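Local coordinates for endoglucanase EG-II (Hypocrea jecorina, PDB 3QR3), which hydrolyses internal beta-1,4-glucosidic bonds of cellulose, as an endoglucanase whose catalytic domain is a TIM barrel of glycosyl hydrolase family 5, at residues A[4-14]-A[57-68]; A[162-171]-A[203-214]. One frame throughout, in Å; residues are numbered along the deposited sequence.

Interaction 1 (4-14 with 57-68) lies about 6 Å from the centre of the chain and joins two neighbouring parallel strands of the barrel; nearly all of its touching residues are buried. Interaction 2 (162-171 with 203-214) lies about 19 Å out, where the end of an outer helix meets the loop leading to strand 214-219, and is only partly buried. The two share no secondary-structure element. The centres of interactions 1 and 2 are about 22 Å apart, and the nearest atoms of interactions 1 and 2 about 7 Å apart. Backbone bonds between strands and a side-chain bond inside the barrel hold the first; a glutamine amide paired with loop backbone, together with valine packing, holds the second.

Interaction 1. Residues A[4-14]-A[57-68]; sequences RFAGVNIAGFD and MTIFRLPVGWQY
Strands 5-11 and 59-64 run parallel, their axes 4.7 Å apart at closest approach and inclined by 22°, and Val8 O, Arg61 and Ile10 N make the central backbone exchange. Arg61 N donates to Val8 O at 3.2 Å, and Arg61 O receives Ile10 N at 3.0 Å. On the same side as this arginine's side chain, Asn9 lies alongside it, pointing the same way. Arg61 NH1 reaches Asn9 OD1 at 2.8 Å in a fairly straight bond; the oxygen meets the guanidinium edge in its plane, while the amide is turned 79° against it. With CG anti to the backbone N (chi1 -176°) and the chain extended to NE, Arg61 runs past OD1 before its end bonds to it. An alanine here would remove the guanidinium and is likely to leave Glu260 without its salt-bridge mate and Asn9 OD1 without this donor. On the other side, Val8 CG2 sits at the edge of the Phe60 ring, 3.8 Å from Phe60 CD1, and Leu62 CD2 packs against Ile10 CB. Near the C-terminal ends of the strands, one water donates to Ile10 O and Pro63 O and accepts from Phe13 N, linking the two segments there. Phe13 CD1 then meets Tyr68 CE2 at 3.7 Å, the two rings set obliquely. Asn9 ND2 bonds to the carbonyls of Gly292 and Thr259, and Arg61 NH2 to Asn148. In this TIM barrel, strand 287-296 continues the sheet beyond 5-11 and strand 99-104 beyond 59-64, while Phe51 of helix 44-55 packs on Val8, Met57 and Phe60.

Interaction 2. Residues A[162-171]-A[203-214]; sequences VQEVVTAIRN and QVTNPDGSTTNL
Gln163 and Val204 bring the last turns of helix 155-171 nearest to an irregular loop, their CA atoms 5.3 Å apart; the loop makes a type I turn from Asn206 to Gly209 and a type II turn from Thr211 to Leu214. The Gln163 amide pairs with the backbone of Thr205 through both of its ends. Gln163 OE1 accepts from Thr205 N at 2.9 Å, the donor tilted 17° from the carbonyl plane. Gln163 NE2 donates to Thr205 O, also at 2.9 Å, and this bond is nearly straight (173°) and lies in the carbonyl plane. Two bonds at opposite ends of one amide fix its rotation; the bend at chi2 (66°) turns the amide to the loop. A water donates to both Gln163 OE1 and the carbonyl of Gln203, adding a third link on this side. The loop carries the chain from helix 197-201 into strand 214-219, so the contact ties an outer helix of the TIM barrel to the approach of a later strand. Val166 divides its methyls between two partners: CG2 packs on Val204 CG1 at 3.9 Å, while CG1 faces Leu214 CD2 tip to tip at 4.0 Å. One turn on, Arg170 passes Pro207 at about a right angle, with Arg170 CG 3.6 Å from Pro207 CD. Its guanidinium NH2 lies 3.8 Å from Asn213 CB, and NH1 bonds to the carbonyls of Ala174 and Gln177, in the connection that follows the helix and leads to strand 179-182. Overlapping the type I turn, Asp208 OD1 accepts from Ser210 N in an Asx turn, and Ser210 OG donates to the same oxygen at 2.6 Å.

Interaction 1. Residues A[4-14]-A[57-68]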
# COMPACT_ATOMS: atom_id res chain seq x y z
N ARG A 4 -6.96 -10.91 -8.61
CA ARG A 4 -7.91 -11.10 -7.53
C ARG A 4 -8.36 -9.79 -6.86
O ARG A 4 -9.54 -9.60 -6.57
CB ARG A 4 -7.32 -12.05 -6.50
CG ARG A 4 -8.24 -12.39 -5.36
CD ARG A 4 -7.65 -13.48 -4.48
NE ARG A 4 -8.45 -13.61 -3.27
CZ ARG A 4 -8.08 -14.29 -2.20
NH1 ARG A 4 -6.91 -14.92 -2.18
NH2 ARG A 4 -8.90 -14.35 -1.16
N PHE A 5 -7.41 -8.88 -6.64
CA PHE A 5 -7.69 -7.68 -5.88
C PHE A 5 -7.59 -6.40 -6.71
O PHE A 5 -6.61 -6.18 -7.42
CB PHE A 5 -6.77 -7.61 -4.65
CG PHE A 5 -6.95 -8.76 -3.71
CD1 PHE A 5 -8.18 -9.00 -3.11
CD2 PHE A 5 -5.88 -9.59 -3.40
CE1 PHE A 5 -8.34 -10.05 -2.24
CE2 PHE A 5 -6.04 -10.65 -2.52
CZ PHE A 5 -7.27 -10.88 -1.94
N ALA A 6 -8.63 -5.59 -6.63
CA ALA A 6 -8.67 -4.29 -7.29
C ALA A 6 -9.16 -3.32 -6.24
O ALA A 6 -10.15 -3.61 -5.57
CB ALA A 6 -9.63 -4.31 -8.46
N GLY A 7 -8.47 -2.20 -6.08
CA GLY A 7 -8.90 -1.21 -5.11
C GLY A 7 -8.09 0.06 -5.18
O GLY A 7 -7.45 0.36 -6.21
N VAL A 8 -8.11 0.80 -4.08
CA VAL A 8 -7.50 2.12 -4.05
C VAL A 8 -6.92 2.42 -2.68
O VAL A 8 -7.31 1.83 -1.67
CB VAL A 8 -8.52 3.22 -4.39
CG1 VAL A 8 -9.24 2.91 -5.70
CG2 VAL A 8 -9.51 3.35 -3.26
N ASN A 9 -5.96 3.34 -2.66
CA ASN A 9 -5.41 3.87 -1.42
C ASN A 9 -6.35 4.92 -0.84
O ASN A 9 -6.73 5.85 -1.54
CB ASN A 9 -4.07 4.52 -1.72
CG ASN A 9 -2.95 3.51 -1.84
OD1 ASN A 9 -2.26 3.25 -0.87
ND2 ASN A 9 -2.77 2.94 -3.02
N ILE A 10 -6.72 4.75 0.43
CA ILE A 10 -7.55 5.70 1.16
C ILE A 10 -6.63 6.47 2.09
O ILE A 10 -6.40 6.06 3.23
CB ILE A 10 -8.63 4.97 1.99
CG1 ILE A 10 -9.38 3.96 1.10
CG2 ILE A 10 -9.60 5.97 2.64
CD1 ILE A 10 -10.24 4.62 0.02
N ALA A 11 -6.07 7.56 1.59
CA ALA A 11 -4.97 8.26 2.26
C ALA A 11 -5.45 9.30 3.28
O ALA A 11 -6.61 9.69 3.30
CB ALA A 11 -4.05 8.91 1.22
N GLY A 12 -4.52 9.77 4.12
CA GLY A 12 -4.83 10.80 5.10
C GLY A 12 -4.13 10.60 6.44
O GLY A 12 -3.60 11.56 7.02
N PHE A 13 -4.12 9.37 6.94
CA PHE A 13 -3.38 9.08 8.18
C PHE A 13 -1.88 9.27 7.93
O PHE A 13 -1.07 9.27 8.87
CB PHE A 13 -3.67 7.67 8.70
CG PHE A 13 -4.90 7.56 9.59
CD1 PHE A 13 -4.86 7.98 10.91
CD2 PHE A 13 -6.07 7.00 9.11
CE1 PHE A 13 -5.98 7.86 11.73
CE2 PHE A 13 -7.20 6.88 9.92
CZ PHE A 13 -7.15 7.32 11.24
N ASP A 14 -1.51 9.44 6.67
CA ASP A 14 -0.11 9.63 6.30
C ASP A 14 0.22 11.06 5.89
O ASP A 14 1.37 11.36 5.55
CB ASP A 14 0.23 8.72 5.13
CG ASP A 14 -0.63 9.01 3.93
OD1 ASP A 14 -1.85 9.18 4.12
OD2 ASP A 14 -0.10 9.08 2.80
N MET A 57 -14.70 -3.26 -6.18
CA MET A 57 -13.38 -3.31 -5.55
C MET A 57 -13.35 -4.21 -4.33
O MET A 57 -14.32 -4.32 -3.59
CB MET A 57 -12.92 -1.90 -5.20
CG MET A 57 -12.55 -1.12 -6.45
SD MET A 57 -12.10 0.57 -6.08
CE MET A 57 -11.78 1.14 -7.76
N THR A 58 -12.20 -4.84 -4.12
CA THR A 58 -12.08 -5.87 -3.08
C THR A 58 -10.89 -5.65 -2.15
O THR A 58 -10.65 -6.44 -1.22
CB THR A 58 -11.94 -7.24 -3.72
OG1 THR A 58 -10.99 -7.16 -4.78
CG2 THR A 58 -13.29 -7.68 -4.30
N ILE A 59 -10.13 -4.59 -2.37
CA ILE A 59 -9.01 -4.29 -1.48
C ILE A 59 -8.84 -2.79 -1.29
O ILE A 59 -9.12 -2.00 -2.19
CB ILE A 59 -7.71 -4.94 -2.00
CG1 ILE A 59 -6.62 -4.93 -0.92
CG2 ILE A 59 -7.25 -4.25 -3.29
CD1 ILE A 59 -5.55 -5.98 -1.12
N PHE A 60 -8.42 -2.39 -0.10
CA PHE A 60 -8.02 -1.00 0.15
C PHE A 60 -6.71 -0.98 0.91
O PHE A 60 -6.42 -1.87 1.70
CB PHE A 60 -9.11 -0.23 0.90
CG PHE A 60 -10.41 -0.22 0.16
CD1 PHE A 60 -10.57 0.60 -0.94
CD2 PHE A 60 -11.43 -1.08 0.51
CE1 PHE A 60 -11.75 0.59 -1.68
CE2 PHE A 60 -12.62 -1.09 -0.21
CZ PHE A 60 -12.77 -0.25 -1.31
N ARG A 61 -5.91 0.04 0.64
CA ARG A 61 -4.66 0.23 1.34
C ARG A 61 -4.81 1.47 2.20
O ARG A 61 -5.32 2.50 1.73
CB ARG A 61 -3.54 0.42 0.32
CG ARG A 61 -2.14 0.54 0.89
CD ARG A 61 -1.16 0.23 -0.22
NE ARG A 61 0.26 0.35 0.12
CZ ARG A 61 0.97 1.45 -0.04
NH1 ARG A 61 0.40 2.58 -0.46
NH2 ARG A 61 2.26 1.43 0.26
N LEU A 62 -4.37 1.37 3.45
CA LEU A 62 -4.60 2.43 4.43
C LEU A 62 -3.28 2.94 4.98
O LEU A 62 -2.79 2.47 6.02
CB LEU A 62 -5.48 1.92 5.58
CG LEU A 62 -6.78 1.18 5.20
CD1 LEU A 62 -7.55 0.78 6.46
CD2 LEU A 62 -7.66 2.03 4.30
N PRO A 63 -2.67 3.91 4.27
CA PRO A 63 -1.37 4.46 4.64
C PRO A 63 -1.45 5.16 5.98
O PRO A 63 -2.40 5.90 6.23
CB PRO A 63 -1.11 5.51 3.55
CG PRO A 63 -1.97 5.12 2.43
CD PRO A 63 -3.20 4.52 3.04
N VAL A 64 -0.44 4.94 6.83
CA VAL A 64 -0.38 5.64 8.11
C VAL A 64 1.06 5.81 8.54
O VAL A 64 1.92 4.96 8.26
CB VAL A 64 -1.19 4.91 9.20
CG1 VAL A 64 -0.71 3.48 9.34
CG2 VAL A 64 -1.07 5.66 10.55
N GLY A 65 1.34 6.93 9.20
CA GLY A 65 2.68 7.21 9.67
C GLY A 65 3.03 6.37 10.88
O GLY A 65 2.23 6.21 11.80
N TRP A 66 4.24 5.81 10.87
CA TRP A 66 4.78 5.11 12.04
C TRP A 66 4.67 6.00 13.28
O TRP A 66 4.17 5.57 14.32
CB TRP A 66 6.25 4.79 11.76
CG TRP A 66 6.97 3.96 12.76
CD1 TRP A 66 6.51 3.52 13.98
CD2 TRP A 66 8.30 3.48 12.64
NE1 TRP A 66 7.50 2.78 14.61
CE2 TRP A 66 8.61 2.75 13.81
CE3 TRP A 66 9.28 3.61 11.64
CZ2 TRP A 66 9.85 2.15 14.01
CZ3 TRP A 66 10.52 3.01 11.84
CH2 TRP A 66 10.79 2.28 13.02
N GLN A 67 5.10 7.25 13.16
CA GLN A 67 5.11 8.17 14.30
C GLN A 67 3.71 8.34 14.87
O GLN A 67 3.54 8.50 16.08
CB GLN A 67 5.69 9.54 13.90
CG GLN A 67 7.20 9.52 13.66
CD GLN A 67 7.57 9.16 12.22
OE1 GLN A 67 6.86 8.41 11.54
NE2 GLN A 67 8.68 9.72 11.74
N TYR A 68 2.71 8.30 14.00
CA TYR A 68 1.34 8.46 14.45
C TYR A 68 0.92 7.30 15.37
O TYR A 68 0.31 7.51 16.43
CB TYR A 68 0.37 8.55 13.27
CG TYR A 68 -1.05 8.68 13.73
CD1 TYR A 68 -1.53 9.89 14.22
CD2 TYR A 68 -1.91 7.59 13.73
CE1 TYR A 68 -2.82 10.01 14.68
CE2 TYR A 68 -3.21 7.70 14.17
CZ TYR A 68 -3.66 8.91 14.65
OH TYR A 68 -4.95 9.01 15.10
O HOH W 1 -4.96 6.77 5.58

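Interaction 2. Residues A[162-171]-A[203-214]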
# COMPACT_ATOMS: atom_id res chain seq x y z
N VAL A 162 13.45 -7.12 6.99
CA VAL A 162 12.16 -7.63 6.55
C VAL A 162 11.90 -9.03 7.10
O VAL A 162 10.78 -9.33 7.55
CB VAL A 162 12.01 -7.58 5.00
CG1 VAL A 162 10.73 -8.30 4.56
CG2 VAL A 162 12.01 -6.13 4.50
N GLN A 163 12.92 -9.89 7.08
CA GLN A 163 12.80 -11.24 7.64
C GLN A 163 12.44 -11.20 9.13
O GLN A 163 11.58 -11.95 9.60
CB GLN A 163 14.09 -12.04 7.42
CG GLN A 163 14.09 -13.42 8.08
CD GLN A 163 13.07 -14.37 7.46
OE1 GLN A 163 13.32 -14.99 6.42
NE2 GLN A 163 11.91 -14.49 8.10
N GLU A 164 13.11 -10.34 9.89
CA GLU A 164 12.80 -10.19 11.31
C GLU A 164 11.33 -9.76 11.51
O GLU A 164 10.66 -10.20 12.43
CB GLU A 164 13.75 -9.19 11.98
CG GLU A 164 15.19 -9.68 12.17
CD GLU A 164 15.93 -8.87 13.24
OE1 GLU A 164 15.26 -8.36 14.17
OE2 GLU A 164 17.18 -8.75 13.16
N VAL A 165 10.84 -8.88 10.66
CA VAL A 165 9.44 -8.46 10.76
C VAL A 165 8.48 -9.62 10.46
O VAL A 165 7.56 -9.89 11.23
CB VAL A 165 9.14 -7.27 9.84
CG1 VAL A 165 7.64 -6.97 9.80
CG2 VAL A 165 9.90 -6.04 10.32
N VAL A 166 8.71 -10.32 9.36
CA VAL A 166 7.87 -11.48 9.05
C VAL A 166 7.85 -12.48 10.22
O VAL A 166 6.80 -13.00 10.60
CB VAL A 166 8.31 -12.19 7.76
CG1 VAL A 166 7.64 -13.56 7.65
CG2 VAL A 166 7.97 -11.32 6.54
N THR A 167 9.02 -12.74 10.80
CA THR A 167 9.08 -13.66 11.93
C THR A 167 8.25 -13.13 13.10
O THR A 167 7.53 -13.89 13.75
CB THR A 167 10.53 -13.90 12.38
OG1 THR A 167 11.29 -14.35 11.25
CG2 THR A 167 10.59 -14.94 13.50
N ALA A 168 8.35 -11.83 13.36
CA ALA A 168 7.59 -11.24 14.46
C ALA A 168 6.09 -11.35 14.23
O ALA A 168 5.33 -11.62 15.15
CB ALA A 168 8.00 -9.80 14.68
N ILE A 169 5.67 -11.12 12.99
CA ILE A 169 4.25 -11.12 12.68
C ILE A 169 3.67 -12.52 12.88
O ILE A 169 2.61 -12.68 13.47
CB ILE A 169 4.01 -10.65 11.23
CG1 ILE A 169 4.38 -9.17 11.09
CG2 ILE A 169 2.57 -10.92 10.81
CD1 ILE A 169 4.25 -8.63 9.68
N ARG A 170 4.38 -13.53 12.39
CA ARG A 170 3.94 -14.91 12.50
C ARG A 170 3.94 -15.40 13.96
O ARG A 170 3.00 -16.05 14.40
CB ARG A 170 4.80 -15.83 11.63
CG ARG A 170 4.71 -15.57 10.12
CD ARG A 170 3.27 -15.60 9.60
NE ARG A 170 3.22 -15.55 8.13
CZ ARG A 170 2.19 -15.11 7.41
NH1 ARG A 170 1.10 -14.65 8.00
NH2 ARG A 170 2.27 -15.11 6.09
N ASN A 171 5.02 -15.08 14.68
CA ASN A 171 5.14 -15.46 16.09
C ASN A 171 4.09 -14.80 16.98
O ASN A 171 3.80 -15.30 18.06
CB ASN A 171 6.54 -15.13 16.62
CG ASN A 171 7.61 -16.09 16.11
OD1 ASN A 171 7.32 -17.10 15.47
ND2 ASN A 171 8.86 -15.77 16.39
N GLN A 203 14.56 -14.72 -0.23
CA GLN A 203 15.13 -15.58 0.82
C GLN A 203 14.32 -15.51 2.11
O GLN A 203 14.56 -16.26 3.05
CB GLN A 203 16.59 -15.20 1.10
CG GLN A 203 17.44 -14.96 -0.16
CD GLN A 203 17.29 -16.07 -1.19
OE1 GLN A 203 17.26 -17.25 -0.85
NE2 GLN A 203 17.20 -15.69 -2.47
N VAL A 204 13.36 -14.58 2.17
CA VAL A 204 12.55 -14.39 3.36
C VAL A 204 11.52 -15.51 3.46
O VAL A 204 10.89 -15.84 2.48
CB VAL A 204 11.85 -13.00 3.34
CG1 VAL A 204 10.88 -12.85 4.51
CG2 VAL A 204 12.88 -11.89 3.37
N THR A 205 11.37 -16.10 4.64
CA THR A 205 10.43 -17.19 4.81
C THR A 205 9.64 -17.06 6.10
O THR A 205 10.05 -16.38 7.01
CB THR A 205 11.15 -18.57 4.89
OG1 THR A 205 12.01 -18.60 6.04
CG2 THR A 205 11.95 -18.86 3.61
N ASN A 206 8.51 -17.77 6.16
CA ASN A 206 7.80 -17.99 7.41
C ASN A 206 8.64 -18.90 8.30
O ASN A 206 9.54 -19.58 7.82
CB ASN A 206 6.46 -18.69 7.12
CG ASN A 206 5.57 -17.89 6.19
OD1 ASN A 206 5.19 -18.35 5.11
ND2 ASN A 206 5.22 -16.68 6.60
N PRO A 207 8.33 -18.93 9.61
CA PRO A 207 9.05 -19.81 10.55
C PRO A 207 9.14 -21.25 10.07
O PRO A 207 10.17 -21.89 10.32
CB PRO A 207 8.18 -19.73 11.80
CG PRO A 207 7.62 -18.31 11.76
CD PRO A 207 7.39 -18.02 10.29
N ASP A 208 8.11 -21.76 9.40
CA ASP A 208 8.12 -23.15 8.94
C ASP A 208 8.97 -23.36 7.68
O ASP A 208 9.00 -24.45 7.13
CB ASP A 208 6.69 -23.68 8.73
CG ASP A 208 5.98 -23.03 7.53
OD1 ASP A 208 6.58 -22.19 6.84
OD2 ASP A 208 4.80 -23.38 7.29
N GLY A 209 9.65 -22.31 7.23
CA GLY A 209 10.49 -22.40 6.04
C GLY A 209 9.80 -22.15 4.71
O GLY A 209 10.46 -22.07 3.67
N SER A 210 8.47 -22.03 4.71
CA SER A 210 7.72 -21.77 3.48
C SER A 210 7.76 -20.29 3.10
O SER A 210 8.19 -19.45 3.90
CB SER A 210 6.26 -22.21 3.64
OG SER A 210 5.57 -21.41 4.59
N THR A 211 7.32 -19.97 1.88
CA THR A 211 7.14 -18.57 1.48
C THR A 211 5.66 -18.27 1.31
O THR A 211 5.27 -17.24 0.72
CB THR A 211 7.89 -18.23 0.18
OG1 THR A 211 7.41 -19.05 -0.89
CG2 THR A 211 9.40 -18.42 0.34
N THR A 212 4.84 -19.16 1.84
CA THR A 212 3.39 -19.03 1.73
C THR A 212 2.88 -17.66 2.20
O THR A 212 3.20 -17.20 3.31
CB THR A 212 2.68 -20.15 2.51
OG1 THR A 212 3.25 -21.42 2.15
CG2 THR A 212 1.18 -20.17 2.22
N ASN A 213 2.09 -17.03 1.35
CA ASN A 213 1.44 -15.75 1.66
C ASN A 213 2.39 -14.57 1.84
O ASN A 213 2.04 -13.54 2.43
CB ASN A 213 0.50 -15.91 2.85
CG ASN A 213 -0.76 -16.69 2.49
OD1 ASN A 213 -1.16 -16.72 1.32
ND2 ASN A 213 -1.36 -17.33 3.48
N LEU A 214 3.60 -14.71 1.32
CA LEU A 214 4.58 -13.64 1.35
C LEU A 214 4.63 -13.12 -0.07
O LEU A 214 5.12 -13.80 -0.98
CB LEU A 214 5.95 -14.15 1.81
CG LEU A 214 6.01 -14.79 3.19
CD1 LEU A 214 7.45 -15.19 3.55
CD2 LEU A 214 5.44 -13.88 4.28
O HOH W 2 15.88 -14.98 5.23